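Local coordinates for protein elastinolytic metalloprotease (Pseudoalteromonas sp. CF6-2, PDB 6IK4) that probably cuts peptide bonds, including those of elastin, as a zinc-dependent M23-family metalloendopeptidase whose peptidase domain lies in this C-terminal part, at residues G43-W48 against L97-N102; A51-V56 against V67-G72; G55-F60 against D89-G94. All coordinates share one frame; numbering follows the deposited sequence.

Contact 1 of 3, residues G43-W48 against L97-N102; sequences GSNTPW and LGRYAN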
ATOM      1  N   GLY A  43       5.976 -14.712  11.730  1.00 17.84           N
ATOM      2  CA  GLY A  43       5.215 -15.569  12.615  1.00 21.52           C
ATOM      3  C   GLY A  43       4.143 -14.869  13.421  1.00 24.68           C
ATOM      4  O   GLY A  43       3.296 -15.549  14.020  1.00 22.50           O
ATOM      5  N   SER A  44       4.137 -13.538  13.446  1.00 17.24           N
ATOM      6  CA  SER A  44       3.184 -12.798  14.254  1.00 20.51           C
ATOM      7  C   SER A  44       1.809 -12.796  13.589  1.00 17.98           C
ATOM      8  O   SER A  44       1.614 -13.300  12.479  1.00 21.05           O
ATOM      9  CB  SER A  44       3.689 -11.376  14.504  1.00 27.14           C
ATOM     10  OG  SER A  44       3.733 -10.622  13.303  1.00 22.71           O
ATOM     11  N   ASN A  45       0.834 -12.223  14.290  1.00 17.10           N
ATOM     12  CA  ASN A  45      -0.560 -12.230  13.852  1.00 21.15           C
ATOM     13  C   ASN A  45      -0.785 -11.026  12.933  1.00 23.62           C
ATOM     14  O   ASN A  45      -1.300  -9.978  13.334  1.00 20.99           O
ATOM     15  CB  ASN A  45      -1.472 -12.219  15.074  1.00 24.95           C
ATOM     16  CG  ASN A  45      -2.932 -12.098  14.722  1.00 36.44           C
ATOM     17  OD1 ASN A  45      -3.422 -12.743  13.790  1.00 48.56           O
ATOM     18  ND2 ASN A  45      -3.648 -11.266  15.476  1.00 33.94           N
ATOM     19  N   THR A  46      -0.380 -11.183  11.670  1.00 18.95           N
ATOM     20  CA  THR A  46      -0.455 -10.070  10.720  1.00 15.68           C
ATOM     21  C   THR A  46      -1.902  -9.781  10.314  1.00 21.81           C
ATOM     22  O   THR A  46      -2.733 -10.692  10.253  1.00 17.10           O
ATOM     23  CB  THR A  46       0.385 -10.366   9.482  1.00 15.55           C
ATOM     24  OG1 THR A  46       0.042 -11.656   8.956  1.00 17.96           O
ATOM     25  CG2 THR A  46       1.872 -10.318   9.815  1.00 16.52           C
ATOM     26  N   PRO A  47      -2.229  -8.518  10.025  1.00 17.46           N
ATOM     27  CA  PRO A  47      -3.628  -8.139   9.803  1.00 14.72           C
ATOM     28  C   PRO A  47      -4.083  -8.398   8.373  1.00 18.03           C
ATOM     29  O   PRO A  47      -3.290  -8.657   7.468  1.00 15.78           O
ATOM     30  CB  PRO A  47      -3.628  -6.635  10.093  1.00 18.40           C
ATOM     31  CG  PRO A  47      -2.255  -6.206   9.634  1.00 16.88           C
ATOM     32  CD  PRO A  47      -1.350  -7.335  10.087  1.00 12.91           C
ATOM     33  N   TRP A  48      -5.399  -8.291   8.188  1.00 13.84           N
ATOM     34  CA  TRP A  48      -5.982  -8.268   6.858  1.00 15.20           C
ATOM     35  C   TRP A  48      -5.867  -6.866   6.271  1.00 14.13           C
ATOM     36  O   TRP A  48      -5.889  -5.861   6.997  1.00 15.93           O
ATOM     37  CB  TRP A  48      -7.450  -8.713   6.902  1.00 18.48           C
ATOM     38  CG  TRP A  48      -7.593 -10.149   7.346  1.00 17.82           C
ATOM     39  CD1 TRP A  48      -7.593 -10.609   8.631  1.00 25.03           C
ATOM     40  CD2 TRP A  48      -7.712 -11.305   6.506  1.00 17.27           C
ATOM     41  NE1 TRP A  48      -7.710 -11.982   8.645  1.00 28.30           N
ATOM     42  CE2 TRP A  48      -7.788 -12.434   7.353  1.00 21.97           C
ATOM     43  CE3 TRP A  48      -7.761 -11.496   5.121  1.00 15.81           C
ATOM     44  CZ2 TRP A  48      -7.918 -13.737   6.858  1.00 24.17           C
ATOM     45  CZ3 TRP A  48      -7.883 -12.799   4.627  1.00 14.77           C
ATOM     46  CH2 TRP A  48      -7.965 -13.898   5.497  1.00 20.51           C
ATOM     47  N   LEU A  97      -8.881  -8.134   1.175  1.00 11.50           N
ATOM     48  CA  LEU A  97      -8.232  -8.784   0.036  1.00 12.43           C
ATOM     49  C   LEU A  97      -7.443 -10.025   0.441  1.00 13.11           C
ATOM     50  O   LEU A  97      -7.257 -10.939  -0.373  1.00 13.34           O
ATOM     51  CB  LEU A  97      -7.284  -7.791  -0.659  1.00 12.94           C
ATOM     52  CG  LEU A  97      -7.963  -6.580  -1.315  1.00 12.59           C
ATOM     53  CD1 LEU A  97      -6.928  -5.568  -1.845  1.00 15.25           C
ATOM     54  CD2 LEU A  97      -8.899  -7.049  -2.444  1.00 13.58           C
ATOM     55  N   GLY A  98      -6.960 -10.054   1.669  1.00 14.87           N
ATOM     56  CA  GLY A  98      -5.979 -11.025   2.105  1.00 11.64           C
ATOM     57  C   GLY A  98      -5.258 -10.445   3.306  1.00 13.61           C
ATOM     58  O   GLY A  98      -5.585  -9.361   3.787  1.00 16.85           O
ATOM     59  N   ARG A  99      -4.283 -11.197   3.796  1.00 11.80           N
ATOM     60  CA  ARG A  99      -3.387 -10.693   4.836  1.00 13.27           C
ATOM     61  C   ARG A  99      -2.056 -10.326   4.200  1.00 13.07           C
ATOM     62  O   ARG A  99      -1.706 -10.837   3.137  1.00 15.99           O
ATOM     63  CB  ARG A  99      -3.157 -11.742   5.936  1.00 18.57           C
ATOM     64  CG  ARG A  99      -4.390 -12.088   6.742  1.00 18.55           C
ATOM     65  CD  ARG A  99      -4.164 -13.299   7.655  1.00 19.82           C
ATOM     66  NE  ARG A  99      -3.044 -13.121   8.578  1.00 25.38           N
ATOM     67  CZ  ARG A  99      -2.594 -14.070   9.404  1.00 39.72           C
ATOM     68  NH1 ARG A  99      -3.172 -15.270   9.430  1.00 33.00           N
ATOM     69  NH2 ARG A  99      -1.572 -13.822  10.214  1.00 37.19           N
ATOM     70  N   TYR A 100      -1.294  -9.437   4.844  1.00 13.83           N
ATOM     71  CA  TYR A 100       0.102  -9.394   4.438  1.00 14.19           C
ATOM     72  C   TYR A 100       0.814 -10.514   5.173  1.00 16.47           C
ATOM     73  O   TYR A 100       0.440 -10.874   6.291  1.00 13.88           O
ATOM     74  CB  TYR A 100       0.780  -8.027   4.633  1.00 10.36           C
ATOM     75  CG  TYR A 100       0.911  -7.374   5.997  1.00 12.82           C
ATOM     76  CD1 TYR A 100       1.834  -7.824   6.942  1.00 11.27           C
ATOM     77  CD2 TYR A 100       0.196  -6.214   6.284  1.00 13.73           C
ATOM     78  CE1 TYR A 100       1.976  -7.177   8.172  1.00 10.03           C
ATOM     79  CE2 TYR A 100       0.338  -5.560   7.493  1.00 11.79           C
ATOM     80  CZ  TYR A 100       1.230  -6.040   8.428  1.00 10.60           C
ATOM     81  OH  TYR A 100       1.354  -5.378   9.630  1.00 14.17           O
ATOM     82  N   ALA A 101       1.777 -11.120   4.487  1.00 15.30           N
ATOM     83  CA  ALA A 101       2.296 -12.421   4.883  1.00 18.04           C
ATOM     84  C   ALA A 101       3.065 -12.337   6.192  1.00 15.98           C
ATOM     85  O   ALA A 101       3.860 -11.420   6.403  1.00 17.37           O
ATOM     86  CB  ALA A 101       3.202 -12.972   3.788  1.00 13.55           C
ATOM     87  N   ASN A 102       2.825 -13.306   7.072  1.00 16.64           N
ATOM     88  CA  ASN A 102       3.597 -13.442   8.299  1.00 13.91           C
ATOM     89  C   ASN A 102       4.728 -14.458   8.160  1.00 20.97           C
ATOM     90  O   ASN A 102       5.399 -14.766   9.151  1.00 22.44           O
ATOM     91  CB  ASN A 102       2.671 -13.802   9.469  1.00 15.84           C
ATOM     92  CG  ASN A 102       2.346 -15.299   9.549  1.00 20.52           C
ATOM     93  OD1 ASN A 102       2.483 -16.042   8.577  1.00 19.84           O
ATOM     94  ND2 ASN A 102       1.905 -15.734  10.719  1.00 24.76           N
TER
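One face of the Trp48 indole carries Arg99, whose CG lies 3.5 Å from the centroid of the five-membered ring in a CH-pi contact, while the carbonyl carbon of Gly98 comes obliquely to CE3. The Tyr100 ring takes Pro47 over one face, with CD 3.3 Å from CZ, and Thr46 CG2 approaches CE1 obliquely. At the edge of the Arg99 guanidinium, in its plane, lies Ser44 O. Tryptophan and proline suit these places because each offers a flat or rigid surface to a partner projecting from strand 96-100. The indole and guanidinium planes stand 47° apart. The arginine lays its aliphatic part on the ring and bends at chi3 (57°). NE makes a weak bond to Thr46 O, and NH2 donates to Thr46 OG1 at 3.0 Å. That same hydroxyl donates to Tyr100 O at 2.8 Å, nearly along the C=O axis, a double role open to threonine. Trp48 and Arg99 form an antiparallel non-hydrogen-bonded pair where strand 48-50 begins to run beside strand 96-100 in the M23 peptidase sheet. Beyond this pair the loop before strand 48-50 is held by a weak backbone bond from Tyr100 N to Pro47 O, by the side-chain bonds and by two links to Asn102. Asn102 ND2 donates to Ser44 O at 3.0 Å with the acceptor in the amide plane, and Gly43 N reaches Asn102 O at 2.6 Å. Gly43 adopts a positive phi of 90°, readily accessible to glycine. The hydroxyl of Tyr100 is bonded to Asn37 N, and the Tyr100 side chain lies about 5 Å from those of His79 and His118, the predicted proton donor/acceptor residues.

Contact 2 of 3, residues A51-V56 against V67-G72; sequences AAHGGV and VTHSSG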
ATOM      1  N   ALA A  51      -9.147  -3.258   0.529  1.00 11.53           N
ATOM      2  CA  ALA A  51      -9.046  -2.555  -0.747  1.00 13.74           C
ATOM      3  C   ALA A  51      -9.170  -1.048  -0.531  1.00 11.45           C
ATOM      4  O   ALA A  51     -10.130  -0.575   0.094  1.00 13.94           O
ATOM      5  CB  ALA A  51     -10.135  -3.037  -1.715  1.00  9.65           C
ATOM      6  N   ALA A  52      -8.195  -0.295  -1.061  1.00 11.01           N
ATOM      7  CA  ALA A  52      -8.175   1.163  -0.944  1.00 11.11           C
ATOM      8  C   ALA A  52      -9.289   1.833  -1.742  1.00 12.72           C
ATOM      9  O   ALA A  52      -9.565   3.017  -1.514  1.00 11.65           O
ATOM     10  CB  ALA A  52      -6.820   1.712  -1.414  1.00 12.13           C
ATOM     11  N   HIS A  53      -9.927   1.099  -2.646  1.00 11.58           N
ATOM     12  CA  HIS A  53     -10.977   1.591  -3.541  1.00 13.30           C
ATOM     13  C   HIS A  53     -11.589   0.370  -4.223  1.00 14.93           C
ATOM     14  O   HIS A  53     -11.109  -0.753  -4.060  1.00  9.99           O
ATOM     15  CB  HIS A  53     -10.408   2.552  -4.582  1.00  9.78           C
ATOM     16  CG  HIS A  53      -9.331   1.929  -5.413  1.00 12.86           C
ATOM     17  ND1 HIS A  53      -9.596   1.138  -6.514  1.00  9.61           N
ATOM     18  CD2 HIS A  53      -7.987   1.919  -5.257  1.00 10.48           C
ATOM     19  CE1 HIS A  53      -8.458   0.691  -7.015  1.00 12.34           C
ATOM     20  NE2 HIS A  53      -7.466   1.149  -6.269  1.00 12.45           N
ATOM     21  N   GLY A  54     -12.647   0.604  -5.014  1.00 11.80           N
ATOM     22  CA  GLY A  54     -13.282  -0.479  -5.744  1.00 14.86           C
ATOM     23  C   GLY A  54     -12.667  -0.725  -7.116  1.00 12.00           C
ATOM     24  O   GLY A  54     -11.925   0.105  -7.649  1.00 12.95           O
ATOM     25  N   GLY A  55     -12.952  -1.895  -7.676  1.00 13.90           N
ATOM     26  CA  GLY A  55     -12.478  -2.204  -9.008  1.00 14.53           C
ATOM     27  C   GLY A  55     -12.409  -3.700  -9.266  1.00 13.68           C
ATOM     28  O   GLY A  55     -12.947  -4.512  -8.512  1.00 16.15           O
ATOM     29  N   VAL A  56     -11.730  -4.034 -10.368  1.00 13.72           N
ATOM     30  CA  VAL A  56     -11.596  -5.404 -10.857  1.00 11.68           C
ATOM     31  C   VAL A  56     -10.259  -5.969 -10.404  1.00 16.02           C
ATOM     32  O   VAL A  56      -9.231  -5.278 -10.451  1.00 14.27           O
ATOM     33  CB  VAL A  56     -11.718  -5.451 -12.395  1.00 12.15           C
ATOM     34  CG1 VAL A  56     -11.686  -6.890 -12.892  1.00 20.53           C
ATOM     35  CG2 VAL A  56     -13.018  -4.779 -12.831  1.00 18.88           C
ATOM     36  N   VAL A  67      -6.136  -4.160  -7.635  1.00 12.26           N
ATOM     37  CA  VAL A  67      -7.493  -3.658  -7.824  1.00 11.94           C
ATOM     38  C   VAL A  67      -7.425  -2.538  -8.854  1.00 14.19           C
ATOM     39  O   VAL A  67      -6.800  -1.504  -8.600  1.00 10.17           O
ATOM     40  CB  VAL A  67      -8.104  -3.134  -6.514  1.00 10.87           C
ATOM     41  CG1 VAL A  67      -9.564  -2.678  -6.752  1.00 10.32           C
ATOM     42  CG2 VAL A  67      -8.015  -4.188  -5.403  1.00 13.17           C
ATOM     43  N   THR A  68      -8.072  -2.726 -10.004  1.00  9.76           N
ATOM     44  CA  THR A  68      -8.090  -1.710 -11.055  1.00 10.00           C
ATOM     45  C   THR A  68      -9.446  -1.010 -11.090  1.00 14.06           C
ATOM     46  O   THR A  68     -10.484  -1.645 -11.327  1.00 11.61           O
ATOM     47  CB  THR A  68      -7.763  -2.318 -12.420  1.00 14.03           C
ATOM     48  OG1 THR A  68      -6.471  -2.939 -12.362  1.00 13.38           O
ATOM     49  CG2 THR A  68      -7.738  -1.218 -13.483  1.00 12.19           C
ATOM     50  N   HIS A  69      -9.425   0.299 -10.856  1.00 10.09           N
ATOM     51  CA  HIS A  69     -10.595   1.158 -10.829  1.00 11.05           C
ATOM     52  C   HIS A  69     -11.087   1.433 -12.252  1.00 15.77           C
ATOM     53  O   HIS A  69     -10.334   1.358 -13.224  1.00 12.64           O
ATOM     54  CB  HIS A  69     -10.252   2.470 -10.119  1.00 10.35           C
ATOM     55  CG  HIS A  69     -11.434   3.359  -9.863  1.00 12.45           C
ATOM     56  ND1 HIS A  69     -11.668   4.512 -10.583  1.00 14.46           N
ATOM     57  CD2 HIS A  69     -12.436   3.274  -8.955  1.00 18.27           C
ATOM     58  CE1 HIS A  69     -12.763   5.099 -10.129  1.00 15.28           C
ATOM     59  NE2 HIS A  69     -13.250   4.367  -9.144  1.00 15.89           N
ATOM     60  N   SER A  70     -12.373   1.764 -12.362  1.00 12.33           N
ATOM     61  CA  SER A  70     -12.954   2.084 -13.665  1.00 13.89           C
ATOM     62  C   SER A  70     -12.206   3.209 -14.385  1.00 16.89           C
ATOM     63  O   SER A  70     -12.289   3.308 -15.619  1.00 17.75           O
ATOM     64  CB  SER A  70     -14.423   2.462 -13.475  1.00 18.40           C
ATOM     65  OG  SER A  70     -14.529   3.581 -12.612  1.00 20.68           O
ATOM     66  N   SER A  71     -11.479   4.059 -13.651  1.00 14.69           N
ATOM     67  CA  SER A  71     -10.703   5.148 -14.243  1.00 12.56           C
ATOM     68  C   SER A  71      -9.376   4.695 -14.841  1.00 13.75           C
ATOM     69  O   SER A  71      -8.693   5.507 -15.486  1.00 15.10           O
ATOM     70  CB  SER A  71     -10.405   6.202 -13.178  1.00 14.20           C
ATOM     71  OG  SER A  71      -9.592   5.590 -12.177  1.00 13.56           O
ATOM     72  N   GLY A  72      -8.964   3.454 -14.615  1.00 12.81           N
ATOM     73  CA  GLY A  72      -7.647   3.008 -15.023  1.00 11.36           C
ATOM     74  C   GLY A  72      -6.542   3.248 -14.012  1.00 12.71           C
ATOM     75  O   GLY A  72      -5.413   2.793 -14.237  1.00 11.10           O
TER
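In His53, CG stands between the backbone N and carbonyl carbon (chi1 58°), and in Val67, CG1 is anti to the backbone N (chi1 -177°); the two side chains pass in opposite directions. His53 CE1 comes 3.6 Å from Val67 CG1 and 3.2 Å from Val67 O, which lies at the imidazole edge, near its plane. The same methyl packs against the backbone of Gly54 and Gly55, while CG2 touches Ala51 CB, so a branched apolar residue serves two neighbours. His69 presents the edge of its ring to Gly54 O, with CD2 3.5 Å away; its plane is nearly perpendicular to that of His53, at 86°, but the rings meet obliquely. Phe3 packs against both, edge-to-face with His53.

Strands 55-61 and 64-68 form a beta hairpin, and this contact sits at its open end. Val56 and Thr68 make its antiparallel hydrogen-bonded pair, Val56 N to Thr68 O at 2.9 Å and Thr68 N to Val56 O at 2.8 Å. Beside it Gly55 CA lies 3.1 Å from Thr68 O, an approach that suits a residue without a side chain. The chain leaves through a type I turn from His69 to Gly72, where His69 ND1 shares a hydrogen bond of 2.8 Å with Ser71 OG.

His53 ND1 donates to Gly54 O at 2.8 Å, in the ring plane but above the carbonyl plane, and NE2 is weakly bonded to Thr75 OG1. Held firmly at ND1 and weakly at NE2, the ring is restrained in its rotation. The ND1 bond puts a proton there, but the ring's charge stays open.

Contact 3 of 3, residues G55-F60 against D89-G94; sequences GVITRF and DTVQPG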
ATOM      1  N   GLY A  55     -12.952  -1.895  -7.676  1.00 13.90           N
ATOM      2  CA  GLY A  55     -12.478  -2.204  -9.008  1.00 14.53           C
ATOM      3  C   GLY A  55     -12.409  -3.700  -9.266  1.00 13.68           C
ATOM      4  O   GLY A  55     -12.947  -4.512  -8.512  1.00 16.15           O
ATOM      5  N   VAL A  56     -11.730  -4.034 -10.368  1.00 13.72           N
ATOM      6  CA  VAL A  56     -11.596  -5.404 -10.857  1.00 11.68           C
ATOM      7  C   VAL A  56     -10.259  -5.969 -10.404  1.00 16.02           C
ATOM      8  O   VAL A  56      -9.231  -5.278 -10.451  1.00 14.27           O
ATOM      9  CB  VAL A  56     -11.718  -5.451 -12.395  1.00 12.15           C
ATOM     10  CG1 VAL A  56     -11.686  -6.890 -12.892  1.00 20.53           C
ATOM     11  CG2 VAL A  56     -13.018  -4.779 -12.831  1.00 18.88           C
ATOM     12  N   ILE A  57     -10.267  -7.237  -9.985  1.00 12.82           N
ATOM     13  CA  ILE A  57      -9.091  -7.895  -9.429  1.00 11.61           C
ATOM     14  C   ILE A  57      -8.224  -8.469 -10.539  1.00 19.73           C
ATOM     15  O   ILE A  57      -8.730  -9.070 -11.498  1.00 17.28           O
ATOM     16  CB  ILE A  57      -9.523  -9.015  -8.462  1.00 14.87           C
ATOM     17  CG1 ILE A  57     -10.184  -8.436  -7.210  1.00 13.27           C
ATOM     18  CG2 ILE A  57      -8.347  -9.957  -8.133  1.00 13.35           C
ATOM     19  CD1 ILE A  57      -9.207  -7.755  -6.258  1.00 14.25           C
ATOM     20  N   THR A  58      -6.907  -8.311 -10.395  1.00 14.07           N
ATOM     21  CA  THR A  58      -5.927  -9.143 -11.084  1.00 15.18           C
ATOM     22  C   THR A  58      -5.094  -9.828 -10.014  1.00 17.79           C
ATOM     23  O   THR A  58      -4.538  -9.152  -9.146  1.00 17.60           O
ATOM     24  CB  THR A  58      -5.028  -8.318 -12.011  1.00 19.86           C
ATOM     25  OG1 THR A  58      -5.830  -7.563 -12.925  1.00 21.53           O
ATOM     26  CG2 THR A  58      -4.089  -9.239 -12.796  1.00 23.74           C
ATOM     27  N   ARG A  59      -5.028 -11.163 -10.048  1.00 15.07           N
ATOM     28  CA  ARG A  59      -4.230 -11.939  -9.097  0.53 19.57           C
ATOM     29  C   ARG A  59      -3.012 -12.475  -9.832  1.00 26.41           C
ATOM     30  O   ARG A  59      -3.135 -13.362 -10.682  1.00 24.19           O
ATOM     31  CB  ARG A  59      -5.036 -13.083  -8.477  0.53 21.52           C
ATOM     32  CG  ARG A  59      -4.212 -13.998  -7.546  0.53 20.59           C
ATOM     33  CD  ARG A  59      -4.980 -15.263  -7.161  0.53 21.54           C
ATOM     34  NE  ARG A  59      -4.160 -16.228  -6.420  0.53 22.25           N
ATOM     35  CZ  ARG A  59      -3.250 -17.033  -6.968  0.53 21.35           C
ATOM     36  NH1 ARG A  59      -3.021 -16.994  -8.272  0.53 20.44           N
ATOM     37  NH2 ARG A  59      -2.560 -17.879  -6.210  0.53 18.22           N
ATOM     38  N   PHE A  60      -1.834 -11.938  -9.508  1.00 17.38           N
ATOM     39  CA  PHE A  60      -0.633 -12.336 -10.234  1.00 17.78           C
ATOM     40  C   PHE A  60      -0.020 -13.607  -9.669  1.00 22.98           C
ATOM     41  O   PHE A  60       0.622 -14.361 -10.405  1.00 26.03           O
ATOM     42  CB  PHE A  60       0.394 -11.204 -10.224  1.00 17.52           C
ATOM     43  CG  PHE A  60      -0.042  -9.983 -10.991  1.00 25.68           C
ATOM     44  CD1 PHE A  60      -0.003  -9.973 -12.373  1.00 17.68           C
ATOM     45  CD2 PHE A  60      -0.487  -8.845 -10.329  1.00 23.68           C
ATOM     46  CE1 PHE A  60      -0.407  -8.857 -13.092  1.00 22.73           C
ATOM     47  CE2 PHE A  60      -0.886  -7.722 -11.043  1.00 18.81           C
ATOM     48  CZ  PHE A  60      -0.844  -7.731 -12.429  1.00 18.61           C
ATOM     49  N   ASP A  89     -12.764 -10.840 -10.591  1.00 15.94           N
ATOM     50  CA  ASP A  89     -13.669 -10.533  -9.491  1.00 17.02           C
ATOM     51  C   ASP A  89     -13.741  -9.023  -9.282  1.00 21.16           C
ATOM     52  O   ASP A  89     -12.811  -8.283  -9.617  1.00 16.47           O
ATOM     53  CB  ASP A  89     -13.207 -11.209  -8.193  1.00 17.49           C
ATOM     54  CG  ASP A  89     -13.441 -12.716  -8.195  1.00 31.78           C
ATOM     55  OD1 ASP A  89     -14.240 -13.196  -9.037  1.00 24.13           O
ATOM     56  OD2 ASP A  89     -12.812 -13.419  -7.361  1.00 22.79           O
ATOM     57  N   THR A  90     -14.867  -8.567  -8.737  1.00 18.58           N
ATOM     58  CA  THR A  90     -15.078  -7.165  -8.406  0.66 19.30           C
ATOM     59  C   THR A  90     -15.059  -6.999  -6.890  1.00 21.15           C
ATOM     60  O   THR A  90     -15.625  -7.824  -6.164  1.00 19.07           O
ATOM     61  CB  THR A  90     -16.408  -6.667  -8.995  0.66 21.37           C
ATOM     62  OG1 THR A  90     -16.300  -6.597 -10.428  0.66 25.71           O
ATOM     63  CG2 THR A  90     -16.777  -5.297  -8.460  0.66 17.06           C
ATOM     64  N   VAL A  91     -14.391  -5.947  -6.411  1.00 13.91           N
ATOM     65  CA  VAL A  91     -14.403  -5.631  -4.989  1.00 15.71           C
ATOM     66  C   VAL A  91     -14.830  -4.180  -4.813  1.00 17.68           C
ATOM     67  O   VAL A  91     -14.814  -3.380  -5.750  1.00 13.38           O
ATOM     68  CB  VAL A  91     -13.042  -5.881  -4.303  1.00 16.42           C
ATOM     69  CG1 VAL A  91     -12.687  -7.366  -4.359  1.00 18.47           C
ATOM     70  CG2 VAL A  91     -11.947  -5.039  -4.955  1.00 14.26           C
ATOM     71  N   GLN A  92     -15.224  -3.864  -3.590  1.00 15.53           N
ATOM     72  CA  GLN A  92     -15.623  -2.550  -3.130  1.00 16.25           C
ATOM     73  C   GLN A  92     -14.541  -1.968  -2.239  1.00 17.97           C
ATOM     74  O   GLN A  92     -13.706  -2.706  -1.694  1.00 14.02           O
ATOM     75  CB  GLN A  92     -16.935  -2.638  -2.336  1.00 16.36           C
ATOM     76  CG  GLN A  92     -18.062  -3.324  -3.069  1.00 23.57           C
ATOM     77  CD  GLN A  92     -18.475  -2.562  -4.295  1.00 32.48           C
ATOM     78  OE1 GLN A  92     -18.689  -1.352  -4.237  1.00 43.43           O
ATOM     79  NE2 GLN A  92     -18.596  -3.264  -5.423  1.00 33.81           N
ATOM     80  N   PRO A  93     -14.527  -0.646  -2.057  1.00 16.25           N
ATOM     81  CA  PRO A  93     -13.654  -0.054  -1.039  1.00 16.02           C
ATOM     82  C   PRO A  93     -13.865  -0.760   0.288  1.00 18.29           C
ATOM     83  O   PRO A  93     -15.000  -0.987   0.708  1.00 18.22           O
ATOM     84  CB  PRO A  93     -14.121   1.404  -0.980  1.00 14.25           C
ATOM     85  CG  PRO A  93     -14.765   1.642  -2.305  1.00 16.12           C
ATOM     86  CD  PRO A  93     -15.430   0.356  -2.653  1.00 15.47           C
ATOM     87  N   GLY A  94     -12.766  -1.138   0.936  1.00 13.47           N
ATOM     88  CA  GLY A  94     -12.834  -1.787   2.225  1.00 14.28           C
ATOM     89  C   GLY A  94     -12.824  -3.304   2.192  1.00 16.17           C
ATOM     90  O   GLY A  94     -12.578  -3.923   3.233  1.00 14.77           O
TER
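Ile57 and Val91 cross at about a right angle, methylene against methyl: Ile57 CG1 lies 3.9 Å from Val91 CG1. The isoleucine CD1 reaches both branches of the valine, 4.0 Å from CG1 and 4.1 Å from CG2. In Ile57, CG1 is anti to the carbonyl carbon (chi1 -68°) and chi2 of -72° swings CD1 over toward Val91. Ile57 is the longer of the two and can stretch across to the neighbouring strand, whereas Val91, branched at CB, offers two methyls to it at once. Both side chains are buried, and both also lean on Val67 of strand 64-68; Ile57 additionally packs on Ile65 and Tyr85. The side chains of Val56 and Thr90 turn to the face opposite Val91, where both are exposed.

The backbone sets this alignment. Gly55 and Val91 form an antiparallel hydrogen-bonded pair, with Gly55 N to Val91 O at 3.1 Å and Val91 N to Gly55 O at 2.9 Å. Val56 and Thr90 follow as a non-hydrogen-bonded pair, and then Ile57 N donates to Asp89 O at 2.8 Å. Asp89 O also lies 3.6 Å from Ile57 CG1. Asp89 itself comes immediately before strand 90-91, where its OD2 accepts a bond from Asn86 N in the loop that leads in.

Strand 55-61 thus lies between 64-68, its hairpin partner, and the short strand 90-91, a neighbour that comes later in the chain, after strand 73-81, as part of the large antiparallel sheet of this M23 peptidase.

Overall arrangement
From the N terminus, the loop 43-48 opens contact 1, which closes only at 97-102, so the loop it makes encloses both other contacts. Inside it, 51-56 and 67-72 close the short hairpin of contact 2. Contact 3 starts from nearly the same residues, sharing Gly55 and Val56, but spans further, to 89-94, so that strand 55-61 is flanked by strands 64-68 and 90-91. Ala51 O and Gly94 N, probably hydrogen-bonded, join contacts 2 and 3 directly. Leu97, following strand 90-91 in the chain, packs on Ala51 and Val67 and on Ile57 and Val91, tying contact 1 to both within one sheet.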